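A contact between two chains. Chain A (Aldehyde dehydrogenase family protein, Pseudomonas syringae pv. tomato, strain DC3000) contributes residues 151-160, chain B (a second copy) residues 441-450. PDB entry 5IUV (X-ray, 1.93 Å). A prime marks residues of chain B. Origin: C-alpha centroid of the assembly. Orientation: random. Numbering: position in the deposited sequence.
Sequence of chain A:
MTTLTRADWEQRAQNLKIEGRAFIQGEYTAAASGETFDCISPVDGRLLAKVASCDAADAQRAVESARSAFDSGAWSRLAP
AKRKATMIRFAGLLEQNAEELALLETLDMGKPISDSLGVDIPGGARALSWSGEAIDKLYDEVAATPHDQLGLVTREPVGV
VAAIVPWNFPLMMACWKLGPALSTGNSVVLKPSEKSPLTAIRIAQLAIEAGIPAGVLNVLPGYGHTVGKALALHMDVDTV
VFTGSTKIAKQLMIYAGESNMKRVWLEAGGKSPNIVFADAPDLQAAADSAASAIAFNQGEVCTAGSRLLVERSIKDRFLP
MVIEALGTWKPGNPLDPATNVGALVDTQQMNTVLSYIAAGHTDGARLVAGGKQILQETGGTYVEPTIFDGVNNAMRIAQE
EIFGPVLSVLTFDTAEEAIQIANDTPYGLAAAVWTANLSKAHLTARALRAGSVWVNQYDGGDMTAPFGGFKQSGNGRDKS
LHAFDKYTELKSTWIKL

Chain A 151-160: GLVTREPVGV
Chain B 441-450: AHLTARALRA

This is a small, largely polar contact in which one arginine, Arg449′, just past the end of a helix in chain B, reaches the carbonyl of Pro157, where a strand of chain A ends, and the carboxylate of Glu156 just before it. Together the stretches bury 244 Å², most of it on Arg449′ and Glu156.

Chain A is already in a strand at Gly151 and stays in it through Pro157, then turns: Val158 has phi/psi of -70/-29° and Gly159 127/-95°. Chain B is helical through Ala447′; Leu448′, at -81/124°, is the first residue to leave helical geometry, and Arg449′ follows at -85/77°. The backbones stay well apart, the CA of Leu152 lying 10.6 Å from the CA of His442′ and the CA of Glu156 8.9 Å from the CA of Arg446′. Both chains advance in the same sense along this register, and side chains must span the gap.

Arg449′ does most of the spanning. Its CA-to-CB bond points sideways, but three successive m rotamers (chi1 -54°, chi2 -65°, chi3 -80°), with chi4 at 174°, bring the guanidinium to chain A. NH2 donates a hydrogen bond to Pro157 O at 3.0 Å, nearly straight at 167°, while NH1 adds a weak one to the same Pro157 O at 3.5 Å. NH2 also lies 2.9 Å from Val158 O. Both carbonyl oxygens lie at the guanidinium's edge, near its plane; the N-H groups there serve Pro157 O. A long, flexible, multiply donating side chain suits this place.

Glu156 supplies the opposite charge. Its CA-to-CB bond points toward chain B, and an extended side chain (chi1 -57°, m; chi2 172°, t; chi3 -10°) places OE1 3.6 Å from Arg449′ NH1 in a salt bridge. OE2 lies 3.5 Å from Arg446′ O, but both atoms are acceptors and do not bond; the carboxylate oxygens have hydrogen-bonding partners elsewhere in the structure. Of Arg446′ (chi1 t, chi2 t, chi3 m), the side chain's nearest atom is CG, 4.3 Å from Glu156 OE2, a contact through its aliphatic part.

At the other end, buried Leu152 (m, t) points toward chain B and sets CD1 4.4 Å from CE1 of His442′, meeting the imidazole at its edge. His442′ (chi1 -75°, chi2 -71°) starts sideways, but its ring end comes nearer; the leucine methyl makes a loose apolar contact with the ring's CE1, while His442′ NE2 is hydrogen-bonded elsewhere in the structure.

Gly159 suits the turn because its backbone angles would jam a CB against the preceding carbonyl oxygen. Its N is 4.2 Å from Arg449′ NH2.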

# COMPACT_ATOMS: atom_id res chain seq x y z
N GLY A 151 16.17 2.01 6.39
CA GLY A 151 15.44 0.87 6.92
C GLY A 151 14.65 0.20 5.82
O GLY A 151 13.70 0.78 5.28
N LEU A 152 15.04 -1.03 5.48
CA LEU A 152 14.34 -1.80 4.45
C LEU A 152 13.49 -2.88 5.08
O LEU A 152 13.93 -3.58 5.98
CB LEU A 152 15.34 -2.44 3.49
CG LEU A 152 16.33 -1.48 2.84
CD1 LEU A 152 17.22 -2.24 1.88
CD2 LEU A 152 15.57 -0.35 2.13
N VAL A 153 12.26 -3.00 4.60
CA VAL A 153 11.38 -4.07 5.05
C VAL A 153 10.98 -4.88 3.83
O VAL A 153 10.15 -4.44 3.04
CB VAL A 153 10.12 -3.52 5.77
CG1 VAL A 153 9.22 -4.66 6.22
CG2 VAL A 153 10.53 -2.65 6.95
N THR A 154 11.60 -6.05 3.67
CA THR A 154 11.44 -6.82 2.44
C THR A 154 10.89 -8.21 2.72
O THR A 154 10.85 -8.66 3.86
CB THR A 154 12.78 -6.95 1.69
OG1 THR A 154 13.73 -7.64 2.52
CG2 THR A 154 13.34 -5.58 1.34
N ARG A 155 10.47 -8.88 1.65
CA ARG A 155 9.94 -10.23 1.75
C ARG A 155 10.79 -11.21 0.96
O ARG A 155 11.22 -10.91 -0.15
CB ARG A 155 8.49 -10.28 1.24
CG ARG A 155 7.54 -9.47 2.09
CD ARG A 155 6.12 -9.58 1.58
NE ARG A 155 5.16 -9.16 2.59
CZ ARG A 155 4.75 -9.93 3.59
NH1 ARG A 155 5.22 -11.17 3.73
NH2 ARG A 155 3.86 -9.46 4.45
N GLU A 156 11.03 -12.38 1.54
CA GLU A 156 11.82 -13.42 0.90
C GLU A 156 11.08 -14.74 0.98
O GLU A 156 10.35 -14.97 1.93
CB GLU A 156 13.19 -13.54 1.59
CG GLU A 156 13.99 -12.24 1.60
CD GLU A 156 15.24 -12.34 2.43
OE1 GLU A 156 15.40 -13.35 3.15
OE2 GLU A 156 16.08 -11.41 2.36
N PRO A 157 11.28 -15.62 -0.01
CA PRO A 157 10.58 -16.91 0.05
C PRO A 157 11.02 -17.73 1.26
O PRO A 157 12.17 -17.65 1.67
CB PRO A 157 10.98 -17.59 -1.27
CG PRO A 157 12.27 -16.94 -1.64
CD PRO A 157 12.15 -15.51 -1.20
N VAL A 158 10.09 -18.50 1.84
CA VAL A 158 10.40 -19.25 3.04
C VAL A 158 11.35 -20.41 2.76
O VAL A 158 12.13 -20.80 3.64
CB VAL A 158 9.11 -19.78 3.71
CG1 VAL A 158 8.23 -18.62 4.17
CG2 VAL A 158 8.33 -20.69 2.76
N GLY A 159 11.32 -20.95 1.55
CA GLY A 159 12.20 -22.04 1.18
C GLY A 159 11.48 -23.24 0.61
O GLY A 159 11.20 -23.30 -0.58
N VAL A 160 11.18 -24.22 1.47
CA VAL A 160 10.49 -25.43 1.04
C VAL A 160 9.07 -25.46 1.58
O VAL A 160 8.85 -25.36 2.78
CB VAL A 160 11.24 -26.69 1.50
CG1 VAL A 160 10.44 -27.95 1.17
CG2 VAL A 160 12.62 -26.74 0.86
N ALA B 441 27.70 -5.47 1.82
CA ALA B 441 26.69 -5.22 2.85
C ALA B 441 25.31 -5.71 2.41
O ALA B 441 24.65 -6.45 3.15
CB ALA B 441 26.65 -3.74 3.20
N HIS B 442 24.87 -5.32 1.22
CA HIS B 442 23.53 -5.69 0.77
C HIS B 442 23.41 -7.18 0.43
O HIS B 442 22.42 -7.82 0.77
CB HIS B 442 23.12 -4.85 -0.45
CG HIS B 442 22.74 -3.45 -0.10
ND1 HIS B 442 21.57 -3.14 0.56
CD2 HIS B 442 23.37 -2.27 -0.33
CE1 HIS B 442 21.49 -1.83 0.73
NE2 HIS B 442 22.57 -1.28 0.20
N LEU B 443 24.42 -7.72 -0.24
CA LEU B 443 24.39 -9.13 -0.60
C LEU B 443 24.48 -10.04 0.63
O LEU B 443 23.83 -11.08 0.69
CB LEU B 443 25.51 -9.47 -1.59
CG LEU B 443 25.34 -8.82 -2.98
CD1 LEU B 443 26.46 -9.24 -3.92
CD2 LEU B 443 23.98 -9.15 -3.57
N THR B 444 25.28 -9.66 1.62
CA THR B 444 25.36 -10.47 2.83
C THR B 444 24.06 -10.36 3.62
O THR B 444 23.51 -11.37 4.06
CB THR B 444 26.56 -10.09 3.72
OG1 THR B 444 27.77 -10.15 2.95
CG2 THR B 444 26.69 -11.04 4.91
N ALA B 445 23.54 -9.14 3.78
CA ALA B 445 22.27 -8.94 4.49
C ALA B 445 21.16 -9.77 3.85
O ALA B 445 20.33 -10.36 4.54
CB ALA B 445 21.89 -7.45 4.50
N ARG B 446 21.16 -9.82 2.52
CA ARG B 446 20.15 -10.56 1.78
C ARG B 446 20.26 -12.07 2.02
O ARG B 446 19.26 -12.78 2.05
CB ARG B 446 20.27 -10.24 0.28
CG ARG B 446 19.07 -10.62 -0.56
CD ARG B 446 19.22 -10.07 -1.98
NE ARG B 446 18.88 -8.64 -2.08
CZ ARG B 446 18.99 -7.92 -3.19
NH1 ARG B 446 19.45 -8.47 -4.30
NH2 ARG B 446 18.65 -6.64 -3.19
N ALA B 447 21.48 -12.56 2.23
CA ALA B 447 21.72 -14.00 2.37
C ALA B 447 21.43 -14.51 3.78
O ALA B 447 21.32 -15.72 4.00
CB ALA B 447 23.14 -14.33 1.99
N LEU B 448 21.34 -13.60 4.74
CA LEU B 448 21.15 -14.01 6.14
C LEU B 448 19.69 -14.32 6.43
O LEU B 448 18.82 -13.48 6.24
CB LEU B 448 21.65 -12.92 7.07
CG LEU B 448 23.15 -12.69 6.95
CD1 LEU B 448 23.56 -11.49 7.76
CD2 LEU B 448 23.89 -13.95 7.41
N ARG B 449 19.43 -15.53 6.92
CA ARG B 449 18.07 -15.95 7.21
C ARG B 449 17.64 -15.49 8.61
O ARG B 449 17.61 -16.28 9.55
CB ARG B 449 17.94 -17.47 7.08
CG ARG B 449 18.40 -18.03 5.73
CD ARG B 449 17.52 -17.54 4.59
NE ARG B 449 16.27 -18.30 4.47
CZ ARG B 449 15.29 -17.99 3.62
NH1 ARG B 449 15.39 -16.93 2.82
NH2 ARG B 449 14.20 -18.74 3.58
N ALA B 450 17.32 -14.21 8.74
CA ALA B 450 16.94 -13.66 10.03
C ALA B 450 15.95 -12.51 9.87
O ALA B 450 15.98 -11.80 8.88
CB ALA B 450 18.18 -13.20 10.79